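Local structure of CdiI immunity protein (Yersinia kristensenii ATCC 33638, 5E3E) at residues Y77-E82 against E87-H92. The protein binds the CdiA-CT toxin, a member of the RNase A superfamily, and probably protects the cell by blocking its nuclease activity. Numbering follows the deposited sequence.
Sequences YYYPNE and EEWLKH
The hydroxyl of Y77, whose ring edge meets the indole of W89, donates to E82, with OH 2.9 Å from OE2, which accepts through its anti lone pair. The bond probably restrains the Y77 ring, whose CD2 comes within 3.7 Å of W89 CZ2 in an offset edge-to-face pair, the planes at 70°. Y79 CB stands over the five-membered ring of W89, 3.8 Å from the centroid, as a CH-pi contact. A chi1 of 65°, with CG between the backbone N and the carbonyl carbon, turns the phenol alongside the indole while CB keeps that place. The two are nearly parallel, planes at 8°, but slid so far that they barely overlap, Y79 CD2 lying 3.4 Å from W89 CE3. The three rings form a buried aromatic cluster that fastens the loop and its 3-10 turn, residues 79-81, to helix 86-96 of this all-helical immunity protein. P80 CD packs toward the rim of the Y79 face opposite W89, while Y79 OH bonds to S86 OG. F18 and W83 extend the cluster around W89, and F22 meets Y77. In the same loop, the backbone of Y78 hydrogen-bonds to the toxin chain, whose R80 packs against Y78 and N81.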
ATOM      1  N   TYR A  77       2.388   7.146  -0.101  1.00 13.19           N
ATOM      2  CA  TYR A  77       3.356   8.204   0.147  1.00 13.60           C
ATOM      3  C   TYR A  77       3.216   9.336  -0.856  1.00 13.06           C
ATOM      4  O   TYR A  77       3.241   9.099  -2.084  1.00 12.47           O
ATOM      5  CB  TYR A  77       4.764   7.618   0.105  1.00 14.33           C
ATOM      6  CG  TYR A  77       5.875   8.635   0.038  1.00 15.09           C
ATOM      7  CD1 TYR A  77       5.903   9.729   0.920  1.00 16.03           C
ATOM      8  CD2 TYR A  77       6.910   8.505  -0.889  1.00 15.54           C
ATOM      9  CE1 TYR A  77       6.938  10.662   0.872  1.00 16.78           C
ATOM     10  CE2 TYR A  77       7.930   9.436  -0.944  1.00 16.13           C
ATOM     11  CZ  TYR A  77       7.948  10.493  -0.070  1.00 16.85           C
ATOM     12  OH  TYR A  77       9.014  11.402  -0.138  1.00 19.47           O
ATOM     13  N   TYR A  78       2.947  10.550  -0.342  1.00 13.00           N
ATOM     14  CA  TYR A  78       2.753  11.719  -1.205  1.00 13.02           C
ATOM     15  C   TYR A  78       4.133  12.310  -1.570  1.00 12.91           C
ATOM     16  O   TYR A  78       4.571  13.367  -1.061  1.00 12.95           O
ATOM     17  CB  TYR A  78       1.854  12.747  -0.531  1.00 13.76           C
ATOM     18  CG  TYR A  78       1.433  13.820  -1.474  1.00 14.34           C
ATOM     19  CD1 TYR A  78       0.568  13.521  -2.499  1.00 14.45           C
ATOM     20  CD2 TYR A  78       1.961  15.118  -1.390  1.00 15.28           C
ATOM     21  CE1 TYR A  78       0.174  14.491  -3.402  1.00 15.28           C
ATOM     22  CE2 TYR A  78       1.605  16.095  -2.319  1.00 15.96           C
ATOM     23  CZ  TYR A  78       0.674  15.766  -3.299  1.00 16.26           C
ATOM     24  OH  TYR A  78       0.264  16.669  -4.244  1.00 18.19           O
ATOM     25  N   TYR A  79       4.826  11.595  -2.449  1.00 12.24           N
ATOM     26  CA  TYR A  79       6.168  11.978  -2.913  1.00 12.60           C
ATOM     27  C   TYR A  79       6.265  13.386  -3.530  1.00 13.16           C
ATOM     28  O   TYR A  79       7.335  13.995  -3.446  1.00 13.27           O
ATOM     29  CB  TYR A  79       6.748  10.903  -3.863  1.00 12.50           C
ATOM     30  CG  TYR A  79       5.963  10.777  -5.136  1.00 12.02           C
ATOM     31  CD1 TYR A  79       6.186  11.630  -6.223  1.00 12.03           C
ATOM     32  CD2 TYR A  79       4.963   9.829  -5.231  1.00 11.90           C
ATOM     33  CE1 TYR A  79       5.382  11.551  -7.380  1.00 12.00           C
ATOM     34  CE2 TYR A  79       4.157   9.742  -6.366  1.00 11.79           C
ATOM     35  CZ  TYR A  79       4.390  10.595  -7.446  1.00 11.91           C
ATOM     36  OH  TYR A  79       3.611  10.495  -8.608  1.00 12.11           O
ATOM     37  N   PRO A  80       5.150  13.961  -4.079  1.00 13.48           N
ATOM     38  CA  PRO A  80       5.352  15.322  -4.633  1.00 14.51           C
ATOM     39  C   PRO A  80       5.795  16.365  -3.581  1.00 16.16           C
ATOM     40  O   PRO A  80       6.325  17.418  -3.944  1.00 17.01           O
ATOM     41  CB  PRO A  80       3.985  15.652  -5.250  1.00 14.18           C
ATOM     42  CG  PRO A  80       3.456  14.336  -5.632  1.00 13.72           C
ATOM     43  CD  PRO A  80       3.815  13.469  -4.463  1.00 13.49           C
ATOM     44  N   ASN A  81       5.663  16.076  -2.296  1.00 18.50           N
ATOM     45  CA  ASN A  81       6.135  17.059  -1.316  1.00 20.82           C
ATOM     46  C   ASN A  81       7.633  17.054  -1.168  1.00 20.47           C
ATOM     47  O   ASN A  81       8.191  18.032  -0.663  1.00 21.75           O
ATOM     48  CB  ASN A  81       5.352  16.969  -0.004  1.00 23.77           C
ATOM     49  CG  ASN A  81       4.033  17.773  -0.070  1.00 26.09           C
ATOM     50  OD1 ASN A  81       3.858  18.674  -0.919  1.00 28.52           O
ATOM     51  ND2 ASN A  81       3.112  17.462   0.814  1.00 29.36           N
ATOM     52  N   GLU A  82       8.292  15.994  -1.634  1.00 19.37           N
ATOM     53  CA  GLU A  82       9.751  15.912  -1.647  1.00 19.40           C
ATOM     54  C   GLU A  82      10.364  15.949  -3.040  1.00 18.01           C
ATOM     55  O   GLU A  82      11.578  16.038  -3.137  1.00 18.58           O
ATOM     56  CB  GLU A  82      10.220  14.644  -0.955  1.00 20.69           C
ATOM     57  CG  GLU A  82      10.281  14.786   0.561  1.00 23.01           C
ATOM     58  CD  GLU A  82       8.932  14.829   1.194  1.00 24.38           C
ATOM     59  OE1 GLU A  82       8.498  15.915   1.612  1.00 28.07           O
ATOM     60  OE2 GLU A  82       8.289  13.780   1.263  1.00 27.29           O
ATOM     61  N   GLU A  87       8.730  11.540 -12.579  1.00 13.71           N
ATOM     62  CA  GLU A  87       9.979  11.033 -13.187  1.00 14.74           C
ATOM     63  C   GLU A  87      11.130  11.077 -12.211  1.00 14.01           C
ATOM     64  O   GLU A  87      11.898  10.140 -12.100  1.00 13.58           O
ATOM     65  CB  GLU A  87      10.357  11.876 -14.410  1.00 16.56           C
ATOM     66  CG  GLU A  87      11.661  11.479 -15.090  1.00 18.68           C
ATOM     67  CD  GLU A  87      12.031  12.370 -16.259  1.00 21.19           C
ATOM     68  OE1 GLU A  87      13.173  12.239 -16.747  1.00 24.25           O
ATOM     69  OE2 GLU A  87      11.189  13.169 -16.720  1.00 23.04           O
ATOM     70  N   GLU A  88      11.308  12.197 -11.541  1.00 13.97           N
ATOM     71  CA  GLU A  88      12.467  12.311 -10.644  1.00 14.25           C
ATOM     72  C   GLU A  88      12.361  11.315  -9.464  1.00 13.04           C
ATOM     73  O   GLU A  88      13.352  10.738  -9.040  1.00 13.20           O
ATOM     74  CB  GLU A  88      12.686  13.738 -10.180  1.00 15.72           C
ATOM     75  CG  GLU A  88      13.089  14.704 -11.295  1.00 18.36           C
ATOM     76  CD  GLU A  88      14.236  14.230 -12.174  1.00 22.12           C
ATOM     77  OE1 GLU A  88      15.218  13.688 -11.637  1.00 24.61           O
ATOM     78  OE2 GLU A  88      14.174  14.390 -13.430  1.00 27.68           O
ATOM     79  N   TRP A  89      11.172  11.111  -8.926  1.00 12.08           N
ATOM     80  CA  TRP A  89      11.025  10.176  -7.818  1.00 11.58           C
ATOM     81  C   TRP A  89      11.313   8.766  -8.321  1.00 11.37           C
ATOM     82  O   TRP A  89      12.010   8.011  -7.652  1.00 11.01           O
ATOM     83  CB  TRP A  89       9.645  10.221  -7.167  1.00 11.46           C
ATOM     84  CG  TRP A  89       9.610   9.371  -5.950  1.00 11.49           C
ATOM     85  CD1 TRP A  89      10.533   9.383  -4.932  1.00 11.55           C
ATOM     86  CD2 TRP A  89       8.685   8.330  -5.631  1.00 11.74           C
ATOM     87  NE1 TRP A  89      10.224   8.435  -3.993  1.00 11.78           N
ATOM     88  CE2 TRP A  89       9.083   7.783  -4.395  1.00 11.81           C
ATOM     89  CE3 TRP A  89       7.518   7.853  -6.236  1.00 11.96           C
ATOM     90  CZ2 TRP A  89       8.379   6.769  -3.771  1.00 12.32           C
ATOM     91  CZ3 TRP A  89       6.837   6.840  -5.623  1.00 12.38           C
ATOM     92  CH2 TRP A  89       7.249   6.316  -4.407  1.00 12.56           C
ATOM     93  N   LEU A  90      10.785   8.393  -9.501  1.00 11.45           N
ATOM     94  CA  LEU A  90      11.063   7.039 -10.006  1.00 11.61           C
ATOM     95  C   LEU A  90      12.575   6.826 -10.246  1.00 11.68           C
ATOM     96  O   LEU A  90      13.074   5.723 -10.015  1.00 11.55           O
ATOM     97  CB  LEU A  90      10.298   6.736 -11.290  1.00 12.13           C
ATOM     98  CG  LEU A  90       8.779   6.585 -11.185  1.00 12.46           C
ATOM     99  CD1 LEU A  90       8.157   6.304 -12.541  1.00 13.23           C
ATOM    100  CD2 LEU A  90       8.377   5.517 -10.230  1.00 12.61           C
ATOM    101  N   LYS A  91      13.261   7.826 -10.784  1.00 12.03           N
ATOM    102  CA  LYS A  91      14.708   7.724 -11.016  1.00 12.65           C
ATOM    103  C   LYS A  91      15.440   7.538  -9.685  1.00 12.24           C
ATOM    104  O   LYS A  91      16.421   6.731  -9.590  1.00 12.21           O
ATOM    105  CB  LYS A  91      15.242   8.961 -11.741  1.00 13.84           C
ATOM    106  CG  LYS A  91      14.839   9.010 -13.215  1.00 15.52           C
ATOM    107  CD  LYS A  91      15.519  10.188 -13.908  1.00 18.02           C
ATOM    108  CE  LYS A  91      15.276  10.149 -15.415  1.00 20.86           C
ATOM    109  NZ  LYS A  91      15.965  11.232 -16.191  1.00 23.94           N
ATOM    110  N   HIS A  92      14.945   8.238  -8.664  1.00 11.73           N
ATOM    111  CA  HIS A  92      15.473   8.062  -7.291  1.00 11.93           C
ATOM    112  C   HIS A  92      15.263   6.625  -6.739  1.00 11.86           C
ATOM    113  O   HIS A  92      16.199   6.028  -6.148  1.00 12.24           O
ATOM    114  CB  HIS A  92      14.838   9.096  -6.362  1.00 11.88           C
ATOM    115  CG  HIS A  92      15.170   8.892  -4.925  1.00 11.95           C
ATOM    116  ND1 HIS A  92      16.401   9.200  -4.388  1.00 12.50           N
ATOM    117  CD2 HIS A  92      14.434   8.389  -3.917  1.00 12.10           C
ATOM    118  CE1 HIS A  92      16.400   8.919  -3.095  1.00 12.70           C
ATOM    119  NE2 HIS A  92      15.202   8.464  -2.775  1.00 12.60           N
TER